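Local coordinates for 3,6-diketocamphane 1,6-monooxygenase (Pseudomonas putida, PDB 4UWM), which uses FMNH2 and molecular oxygen to convert a diketocamphane into its lactone, a Baeyer-Villiger oxidation in the bacterial breakdown of (-)-camphor, at residues A[65-79]-A[98-110]. Sequence-based numbering, arbitrary orientation. Where two conformers were deposited one is given.
Sequences ALQTKNIKFAPMAHL and ILEGRYFLGIGAG. With FMN (flavin mononucleotide), chain C.
Phe-73 N bonds to Arg-102 O and Phe-104 N to Phe-73 O, and past a one-residue shift in register His-78 and Leu-79 pair in parallel with Ile-107 and Gly-108. Strands 72-79 and 105-108, joined through helix 85-98, form a beta-alpha-beta crossover of the TIM barrel of the bacterial luciferase family. At the end remote from the flavin, Arg-102, its chain bent about CG-CD (chi3 -74°), turns its guanidinium into residues 65-71. Its NH2 reaches Ala-65 O at 2.8 Å, in the guanidinium plane, while NH1 serves both Thr-68 OG1 (3.0 Å, nearly straight at 167°) and Ile-71 O (2.9 Å). The Lys-69 carbonyl lies over one face of the group and Leu-99 CD2 over the opposite one. A leucine in place of Arg-102 would probably leave the Ala-65 and Ile-71 carbonyls and Thr-68 OG1 without these donors and this turn of chain less firmly tied. Farther along, Ala-74 CB sits over the Phe-104 ring centre, 3.5 Å away, a CH-pi contact. Gly-106 has no CB, which would clash with Pro-75 O. The cis peptide Met-76–Ala-77 lies beside the cofactor: Met-76 O accepts a hydrogen bond from FMN N3 at 2.9 Å and is also bonded to Ser-44 OG. His-78, whose ND1 bonds to Glu-45, carries Pro-75 CB over its ring, and one water links His-78 NE2 (2.8 Å) to Tyr-103 OH (2.7 Å).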
ATOM      1  N   ALA A  65       7.612   7.994   3.231  1.00 17.97           N
ATOM      2  CA  ALA A  65       6.919   9.283   3.366  1.00 21.27           C
ATOM      3  C   ALA A  65       7.395  10.125   4.558  1.00 21.73           C
ATOM      4  O   ALA A  65       7.749  11.300   4.390  1.00 27.13           O
ATOM      5  CB  ALA A  65       5.401   9.081   3.430  1.00 17.22           C
ATOM      6  N   LEU A  66       7.398   9.536   5.751  1.00 19.26           N
ATOM      7  CA  LEU A  66       7.750  10.304   6.938  1.00 25.08           C
ATOM      8  C   LEU A  66       9.264  10.302   7.158  1.00 27.75           C
ATOM      9  O   LEU A  66       9.722  10.868   8.123  1.00 31.99           O
ATOM     10  CB  LEU A  66       6.993   9.820   8.190  1.00 21.57           C
ATOM     11  CG  LEU A  66       5.438   9.764   8.131  1.00 23.46           C
ATOM     12  CD1 LEU A  66       4.804   9.566   9.494  1.00 21.84           C
ATOM     13  CD2 LEU A  66       4.829  10.991   7.480  1.00 28.17           C
ATOM     14  N   GLN A  67      10.013   9.676   6.246  1.00 26.97           N
ATOM     15  CA  GLN A  67      11.476   9.622   6.358  0.60 28.13           C
ATOM     16  C   GLN A  67      12.142  10.650   5.460  1.00 25.85           C
ATOM     17  O   GLN A  67      13.364  10.718   5.385  1.00 27.06           O
ATOM     18  CB  GLN A  67      12.007   8.223   6.015  0.60 26.75           C
ATOM     19  CG  GLN A  67      11.556   7.138   6.980  0.60 30.65           C
ATOM     20  CD  GLN A  67      12.322   5.845   6.819  0.60 32.59           C
ATOM     21  OE1 GLN A  67      13.557   5.839   6.730  0.60 35.80           O
ATOM     22  NE2 GLN A  67      11.597   4.732   6.800  0.60 32.07           N
ATOM     23  N   THR A  68      11.341  11.457   4.787  1.00 21.48           N
ATOM     24  CA  THR A  68      11.856  12.414   3.827  1.00 20.17           C
ATOM     25  C   THR A  68      11.134  13.727   4.058  1.00 24.58           C
ATOM     26  O   THR A  68      10.036  13.729   4.654  1.00 21.42           O
ATOM     27  CB  THR A  68      11.616  11.944   2.375  1.00 22.50           C
ATOM     28  OG1 THR A  68      10.234  11.615   2.200  1.00 22.83           O
ATOM     29  CG2 THR A  68      12.457  10.699   2.038  1.00 21.91           C
ATOM     30  N   LYS A  69      11.723  14.820   3.559  1.00 25.75           N
ATOM     31  CA  LYS A  69      11.210  16.168   3.798  0.60 25.00           C
ATOM     32  C   LYS A  69      10.689  16.852   2.540  1.00 23.81           C
ATOM     33  O   LYS A  69       9.616  17.433   2.551  1.00 26.70           O
ATOM     34  CB  LYS A  69      12.289  17.045   4.459  0.60 32.47           C
ATOM     35  CG  LYS A  69      12.334  16.967   5.983  0.60 37.63           C
ATOM     36  CD  LYS A  69      13.636  16.377   6.510  0.60 43.64           C
ATOM     37  CE  LYS A  69      13.560  14.873   6.718  0.60 47.23           C
ATOM     38  NZ  LYS A  69      14.792  14.362   7.382  0.60 43.89           N
ATOM     39  N   ASN A  70      11.453  16.788   1.459  1.00 22.74           N
ATOM     40  CA  ASN A  70      11.120  17.545   0.264  1.00 25.16           C
ATOM     41  C   ASN A  70      10.789  16.777  -0.989  1.00 22.83           C
ATOM     42  O   ASN A  70      10.045  17.277  -1.822  1.00 23.31           O
ATOM     43  CB  ASN A  70      12.272  18.507  -0.084  1.00 25.37           C
ATOM     44  CG  ASN A  70      12.683  19.358   1.096  1.00 30.92           C
ATOM     45  OD1 ASN A  70      11.862  20.031   1.710  1.00 33.86           O
ATOM     46  ND2 ASN A  70      13.948  19.305   1.437  1.00 32.15           N
ATOM     47  N   ILE A  71      11.397  15.609  -1.170  1.00 21.90           N
ATOM     48  CA  ILE A  71      11.259  14.888  -2.425  1.00 20.68           C
ATOM     49  C   ILE A  71       9.773  14.566  -2.665  1.00 16.92           C
ATOM     50  O   ILE A  71       9.033  14.329  -1.712  1.00 21.62           O
ATOM     51  CB  ILE A  71      12.156  13.613  -2.429  1.00 20.50           C
ATOM     52  CG1 ILE A  71      12.380  13.092  -3.848  1.00 19.05           C
ATOM     53  CG2 ILE A  71      11.651  12.570  -1.419  1.00 20.71           C
ATOM     54  CD1 ILE A  71      13.588  12.171  -3.962  1.00 22.41           C
ATOM     55  N   LYS A  72       9.357  14.614  -3.930  1.00 19.81           N
ATOM     56  CA  LYS A  72       8.011  14.250  -4.346  1.00 21.02           C
ATOM     57  C   LYS A  72       8.017  12.808  -4.886  1.00 20.44           C
ATOM     58  O   LYS A  72       8.968  12.391  -5.546  1.00 19.45           O
ATOM     59  CB  LYS A  72       7.520  15.189  -5.452  1.00 24.22           C
ATOM     60  CG  LYS A  72       7.525  16.672  -5.080  1.00 25.66           C
ATOM     61  CD  LYS A  72       6.969  17.463  -6.251  1.00 36.67           C
ATOM     62  CE  LYS A  72       7.317  18.936  -6.175  1.00 34.59           C
ATOM     63  NZ  LYS A  72       6.653  19.615  -7.320  1.00 36.94           N
ATOM     64  N   PHE A  73       6.940  12.068  -4.635  1.00 17.83           N
ATOM     65  CA  PHE A  73       6.848  10.668  -5.100  1.00 19.62           C
ATOM     66  C   PHE A  73       5.777  10.483  -6.158  1.00 19.24           C
ATOM     67  O   PHE A  73       4.766  11.173  -6.124  1.00 16.57           O
ATOM     68  CB  PHE A  73       6.527   9.744  -3.931  1.00 16.91           C
ATOM     69  CG  PHE A  73       7.593   9.682  -2.893  1.00 17.79           C
ATOM     70  CD1 PHE A  73       8.667   8.804  -3.034  1.00 15.75           C
ATOM     71  CD2 PHE A  73       7.510  10.463  -1.753  1.00 16.35           C
ATOM     72  CE1 PHE A  73       9.647   8.728  -2.060  1.00 16.06           C
ATOM     73  CE2 PHE A  73       8.493  10.385  -0.761  1.00 18.66           C
ATOM     74  CZ  PHE A  73       9.568   9.526  -0.923  1.00 16.64           C
ATOM     75  N   ALA A  74       5.987   9.547  -7.081  1.00 14.92           N
ATOM     76  CA  ALA A  74       4.952   9.166  -8.022  1.00 15.91           C
ATOM     77  C   ALA A  74       5.040   7.695  -8.346  1.00 17.56           C
ATOM     78  O   ALA A  74       6.118   7.203  -8.699  1.00 16.30           O
ATOM     79  CB  ALA A  74       5.060   9.977  -9.320  1.00 16.38           C
ATOM     80  N   PRO A  75       3.897   6.986  -8.277  1.00 14.53           N
ATOM     81  CA  PRO A  75       3.865   5.710  -8.971  1.00 14.48           C
ATOM     82  C   PRO A  75       3.980   5.981 -10.464  1.00 16.25           C
ATOM     83  O   PRO A  75       3.323   6.908 -10.996  1.00 17.00           O
ATOM     84  CB  PRO A  75       2.470   5.134  -8.604  1.00 16.80           C
ATOM     85  CG  PRO A  75       1.644   6.333  -8.319  1.00 14.77           C
ATOM     86  CD  PRO A  75       2.580   7.360  -7.715  1.00 15.14           C
ATOM     87  N   MET A  76       4.804   5.201 -11.148  1.00 14.75           N
ATOM     88  CA  MET A  76       5.055   5.413 -12.573  0.60 16.29           C
ATOM     89  C   MET A  76       5.142   4.088 -13.321  1.00 17.35           C
ATOM     90  O   MET A  76       6.248   3.610 -13.662  1.00 17.72           O
ATOM     91  CB  MET A  76       6.335   6.240 -12.772  0.60 16.85           C
ATOM     92  CG  MET A  76       6.556   6.736 -14.203  0.60 17.20           C
ATOM     93  SD  MET A  76       5.202   7.798 -14.749  0.60 18.10           S
ATOM     94  CE  MET A  76       5.379   9.158 -13.581  0.60 16.74           C
ATOM     95  N   ALA A  77       3.996   3.468 -13.608  1.00 16.71           N
ATOM     96  CA  ALA A  77       2.642   4.015 -13.378  1.00 16.95           C
ATOM     97  C   ALA A  77       1.744   3.018 -12.654  1.00 15.60           C
ATOM     98  O   ALA A  77       1.922   1.796 -12.783  1.00 15.25           O
ATOM     99  CB  ALA A  77       2.016   4.328 -14.735  1.00 17.37           C
ATOM    100  N   HIS A  78       0.732   3.510 -11.945  1.00 15.61           N
ATOM    101  CA  HIS A  78      -0.362   2.599 -11.573  1.00 13.33           C
ATOM    102  C   HIS A  78      -1.047   2.095 -12.833  1.00 13.73           C
ATOM    103  O   HIS A  78      -1.387   2.886 -13.724  1.00 15.21           O
ATOM    104  CB  HIS A  78      -1.388   3.309 -10.680  1.00 12.02           C
ATOM    105  CG  HIS A  78      -0.973   3.446  -9.253  1.00 11.84           C
ATOM    106  ND1 HIS A  78      -0.424   2.404  -8.530  1.00 11.59           N
ATOM    107  CD2 HIS A  78      -1.099   4.481  -8.387  1.00 10.81           C
ATOM    108  CE1 HIS A  78      -0.199   2.813  -7.285  1.00 11.44           C
ATOM    109  NE2 HIS A  78      -0.577   4.074  -7.179  1.00 10.19           N
ATOM    110  N   LEU A  79      -1.228   0.790 -12.925  1.00 13.77           N
ATOM    111  CA  LEU A  79      -1.860   0.193 -14.089  1.00 14.33           C
ATOM    112  C   LEU A  79      -3.377   0.125 -13.810  1.00 15.63           C
ATOM    113  O   LEU A  79      -3.865  -0.771 -13.130  1.00 14.88           O
ATOM    114  CB  LEU A  79      -1.261  -1.184 -14.404  1.00 14.83           C
ATOM    115  CG  LEU A  79       0.278  -1.125 -14.590  1.00 15.53           C
ATOM    116  CD1 LEU A  79       0.842  -2.478 -14.962  1.00 14.87           C
ATOM    117  CD2 LEU A  79       0.642  -0.088 -15.668  1.00 14.51           C
ATOM    118  N   ILE A  98      -1.062  12.125   3.158  1.00 14.57           N
ATOM    119  CA  ILE A  98       0.019  11.759   4.090  0.70 14.22           C
ATOM    120  C   ILE A  98       1.293  12.526   3.712  1.00 14.34           C
ATOM    121  O   ILE A  98       2.016  12.993   4.591  1.00 18.69           O
ATOM    122  CB  ILE A  98       0.304  10.223   4.077  0.70 12.65           C
ATOM    123  CG1 ILE A  98      -0.908   9.438   4.607  0.70 10.66           C
ATOM    124  CG2 ILE A  98       1.533   9.883   4.907  0.70 12.11           C
ATOM    125  CD1 ILE A  98      -0.843   7.939   4.345  0.70  8.62           C
ATOM    126  N   LEU A  99       1.536  12.646   2.412  1.00 14.97           N
ATOM    127  CA  LEU A  99       2.698  13.336   1.860  1.00 16.77           C
ATOM    128  C   LEU A  99       2.526  14.877   1.794  1.00 19.71           C
ATOM    129  O   LEU A  99       3.417  15.578   1.328  1.00 20.07           O
ATOM    130  CB  LEU A  99       2.926  12.824   0.445  1.00 13.51           C
ATOM    131  CG  LEU A  99       3.562  11.431   0.407  1.00 15.91           C
ATOM    132  CD1 LEU A  99       3.385  10.811  -0.963  1.00 13.23           C
ATOM    133  CD2 LEU A  99       5.042  11.521   0.788  1.00 19.22           C
ATOM    134  N   GLU A 100       1.368  15.377   2.204  1.00 20.00           N
ATOM    135  CA  GLU A 100       1.067  16.810   2.109  1.00 23.47           C
ATOM    136  C   GLU A 100       1.314  17.350   0.700  1.00 22.56           C
ATOM    137  O   GLU A 100       1.875  18.419   0.523  1.00 23.73           O
ATOM    138  CB  GLU A 100       1.840  17.581   3.183  1.00 21.92           C
ATOM    139  CG  GLU A 100       1.435  17.103   4.562  1.00 22.79           C
ATOM    140  CD  GLU A 100       2.207  17.732   5.696  1.00 32.91           C
ATOM    141  OE1 GLU A 100       3.431  17.924   5.582  1.00 33.17           O
ATOM    142  OE2 GLU A 100       1.584  17.998   6.733  1.00 27.73           O
ATOM    143  N   GLY A 101       0.897  16.569  -0.295  1.00 22.02           N
ATOM    144  CA  GLY A 101       0.971  16.962  -1.698  1.00 21.85           C
ATOM    145  C   GLY A 101       2.303  16.775  -2.402  1.00 23.04           C
ATOM    146  O   GLY A 101       2.423  17.134  -3.576  1.00 24.55           O
ATOM    147  N   ARG A 102       3.301  16.208  -1.708  1.00 20.13           N
ATOM    148  CA  ARG A 102       4.565  15.826  -2.353  1.00 19.67           C
ATOM    149  C   ARG A 102       4.338  14.551  -3.127  1.00 20.12           C
ATOM    150  O   ARG A 102       4.973  13.525  -2.833  1.00 20.67           O
ATOM    151  CB  ARG A 102       5.681  15.571  -1.325  1.00 19.11           C
ATOM    152  CG  ARG A 102       6.024  16.734  -0.407  1.00 23.62           C
ATOM    153  CD  ARG A 102       7.202  16.403   0.498  1.00 21.91           C
ATOM    154  NE  ARG A 102       6.907  15.475   1.589  1.00 24.88           N
ATOM    155  CZ  ARG A 102       7.590  14.356   1.861  1.00 21.58           C
ATOM    156  NH1 ARG A 102       8.636  13.973   1.119  1.00 23.92           N
ATOM    157  NH2 ARG A 102       7.250  13.634   2.909  1.00 23.12           N
ATOM    158  N   TYR A 103       3.465  14.621  -4.134  1.00 19.77           N
ATOM    159  CA  TYR A 103       2.953  13.420  -4.781  1.00 18.79           C
ATOM    160  C   TYR A 103       2.477  13.799  -6.155  1.00 20.04           C
ATOM    161  O   TYR A 103       1.940  14.882  -6.331  1.00 23.13           O
ATOM    162  CB  TYR A 103       1.787  12.841  -3.924  1.00 17.28           C
ATOM    163  CG  TYR A 103       1.129  11.649  -4.548  1.00 17.14           C
ATOM    164  CD1 TYR A 103       0.077  11.808  -5.448  1.00 17.45           C
ATOM    165  CD2 TYR A 103       1.570  10.355  -4.260  1.00 16.60           C
ATOM    166  CE1 TYR A 103      -0.506  10.724  -6.060  1.00 18.53           C
ATOM    167  CE2 TYR A 103       0.985   9.250  -4.865  1.00 14.78           C
ATOM    168  CZ  TYR A 103      -0.060   9.446  -5.754  1.00 16.09           C
ATOM    169  OH  TYR A 103      -0.648   8.374  -6.384  1.00 13.50           O
ATOM    170  N   PHE A 104       2.691  12.933  -7.142  1.00 17.71           N
ATOM    171  CA  PHE A 104       1.919  13.012  -8.374  1.00 18.50           C
ATOM    172  C   PHE A 104       1.661  11.614  -8.887  1.00 19.25           C
ATOM    173  O   PHE A 104       2.259  10.656  -8.395  1.00 17.54           O
ATOM    174  CB  PHE A 104       2.518  13.975  -9.438  1.00 18.23           C
ATOM    175  CG  PHE A 104       3.897  13.610  -9.925  1.00 17.83           C
ATOM    176  CD1 PHE A 104       5.021  13.898  -9.154  1.00 19.67           C
ATOM    177  CD2 PHE A 104       4.069  13.014 -11.182  1.00 17.59           C
ATOM    178  CE1 PHE A 104       6.294  13.574  -9.608  1.00 20.70           C
ATOM    179  CE2 PHE A 104       5.343  12.677 -11.636  1.00 20.14           C
ATOM    180  CZ  PHE A 104       6.452  12.977 -10.845  1.00 20.79           C
ATOM    181  N   LEU A 105       0.766  11.495  -9.860  1.00 18.50           N
ATOM    182  CA  LEU A 105       0.224  10.203 -10.259  1.00 17.60           C
ATOM    183  C   LEU A 105       0.524   9.825 -11.703  1.00 18.00           C
ATOM    184  O   LEU A 105       0.010  10.444 -12.651  1.00 18.44           O
ATOM    185  CB  LEU A 105      -1.305  10.191 -10.010  1.00 16.02           C
ATOM    186  CG  LEU A 105      -2.127   9.038 -10.588  1.00 17.18           C
ATOM    187  CD1 LEU A 105      -1.793   7.717  -9.884  1.00 15.83           C
ATOM    188  CD2 LEU A 105      -3.627   9.365 -10.461  1.00 16.52           C
ATOM    189  N   GLY A 106       1.310   8.765 -11.879  1.00 16.62           N
ATOM    190  CA  GLY A 106       1.467   8.171 -13.199  1.00 15.17           C
ATOM    191  C   GLY A 106       0.381   7.146 -13.431  1.00 16.96           C
ATOM    192  O   GLY A 106       0.127   6.312 -12.560  1.00 13.36           O
ATOM    193  N   ILE A 107      -0.263   7.203 -14.601  1.00 14.92           N
ATOM    194  CA  ILE A 107      -1.243   6.161 -14.991  1.00 15.35           C
ATOM    195  C   ILE A 107      -0.831   5.464 -16.272  1.00 14.39           C
ATOM    196  O   ILE A 107      -0.141   6.051 -17.090  1.00 21.27           O
ATOM    197  CB  ILE A 107      -2.667   6.740 -15.157  1.00 16.57           C
ATOM    198  CG1 ILE A 107      -2.727   7.719 -16.355  1.00 21.08           C
ATOM    199  CG2 ILE A 107      -3.113   7.400 -13.863  1.00 16.79           C
ATOM    200  CD1 ILE A 107      -4.142   8.110 -16.767  1.00 23.57           C
ATOM    201  N   GLY A 108      -1.216   4.204 -16.444  1.00 14.45           N
ATOM    202  CA  GLY A 108      -0.933   3.511 -17.686  1.00 15.34           C
ATOM    203  C   GLY A 108      -1.755   2.263 -17.840  1.00 21.28           C
ATOM    204  O   GLY A 108      -2.494   1.892 -16.931  1.00 18.79           O
ATOM    205  N   ALA A 109      -1.606   1.611 -18.992  1.00 18.96           N
ATOM    206  CA  ALA A 109      -2.370   0.421 -19.369  1.00 20.41           C
ATOM    207  C   ALA A 109      -1.680  -0.854 -18.963  1.00 17.13           C
ATOM    208  O   ALA A 109      -2.338  -1.842 -18.660  1.00 21.00           O
ATOM    209  CB  ALA A 109      -2.594   0.399 -20.884  1.00 24.62           C
ATOM    210  N   GLY A 110      -0.347  -0.847 -19.011  1.00 18.40           N
ATOM    211  CA  GLY A 110       0.450  -2.059 -18.792  1.00 18.39           C
ATOM    212  C   GLY A 110       0.874  -2.703 -20.115  1.00 21.51           C
ATOM    213  O   GLY A 110       0.035  -3.020 -20.961  1.00 23.30           O
TER
HETATM  214  N1  FMN C 400       5.968   2.573 -18.612  0.60 52.04           N
HETATM  215  C2  FMN C 400       5.705   3.175 -17.416  0.60 49.03           C
HETATM  216  O2  FMN C 400       4.528   3.474 -17.124  0.60 46.98           O
HETATM  217  N3  FMN C 400       6.669   3.473 -16.524  0.60 52.66           N
HETATM  218  C4  FMN C 400       7.959   3.197 -16.749  0.60 55.58           C
HETATM  219  O4  FMN C 400       8.812   3.497 -15.888  0.60 57.96           O
HETATM  220  C4A FMN C 400       8.340   2.535 -18.029  0.60 53.37           C
HETATM  221  N5  FMN C 400       9.621   2.219 -18.328  0.60 53.19           N
HETATM  222  C5A FMN C 400       9.949   1.617 -19.499  0.60 63.85           C
HETATM  223  C6  FMN C 400      11.283   1.308 -19.776  0.60 65.18           C
HETATM  224  C7  FMN C 400      11.639   0.690 -20.975  0.60 66.82           C
HETATM  225  C7M FMN C 400      13.086   0.365 -21.254  0.60 63.71           C
HETATM  226  C8  FMN C 400      10.574   0.358 -21.966  0.60 70.45           C
HETATM  227  C8M FMN C 400      10.899  -0.309 -23.275  0.60 73.77           C
HETATM  228  C9  FMN C 400       9.244   0.665 -21.693  0.60 70.97           C
HETATM  229  C9A FMN C 400       8.883   1.285 -20.499  0.60 65.29           C
HETATM  230  N10 FMN C 400       7.529   1.606 -20.217  0.60 64.77           N
HETATM  231  C10 FMN C 400       7.232   2.231 -18.977  0.60 57.13           C
HETATM  232  C1' FMN C 400       6.461   1.270 -21.178  0.60 59.12           C
HETATM  233  C2' FMN C 400       6.101   2.452 -22.064  0.60 56.71           C
HETATM  234  O2' FMN C 400       5.922   3.595 -21.229  0.60 47.28           O
HETATM  235  C3' FMN C 400       4.817   2.179 -22.842  0.60 57.22           C
HETATM  236  O3' FMN C 400       5.168   1.635 -24.122  0.60 65.47           O
HETATM  237  C4' FMN C 400       3.985   3.455 -22.988  0.60 50.39           C
HETATM  238  O4' FMN C 400       3.267   3.719 -21.775  0.60 51.25           O
HETATM  239  C5' FMN C 400       3.017   3.416 -24.165  0.60 46.99           C
HETATM  240  O5' FMN C 400       3.697   4.062 -25.233  0.60 40.44           O
HETATM  241  P   FMN C 400       2.985   4.559 -26.577  0.60 34.63           P
HETATM  242  O1P FMN C 400       1.634   5.085 -26.210  0.60 33.41           O
HETATM  243  O2P FMN C 400       3.952   5.624 -27.001  0.60 34.19           O
HETATM  244  O3P FMN C 400       2.969   3.325 -27.434  0.60 39.47           O
HETATM  245  O   HOH W   1      -0.332   5.951  -5.173  1.00 14.28           O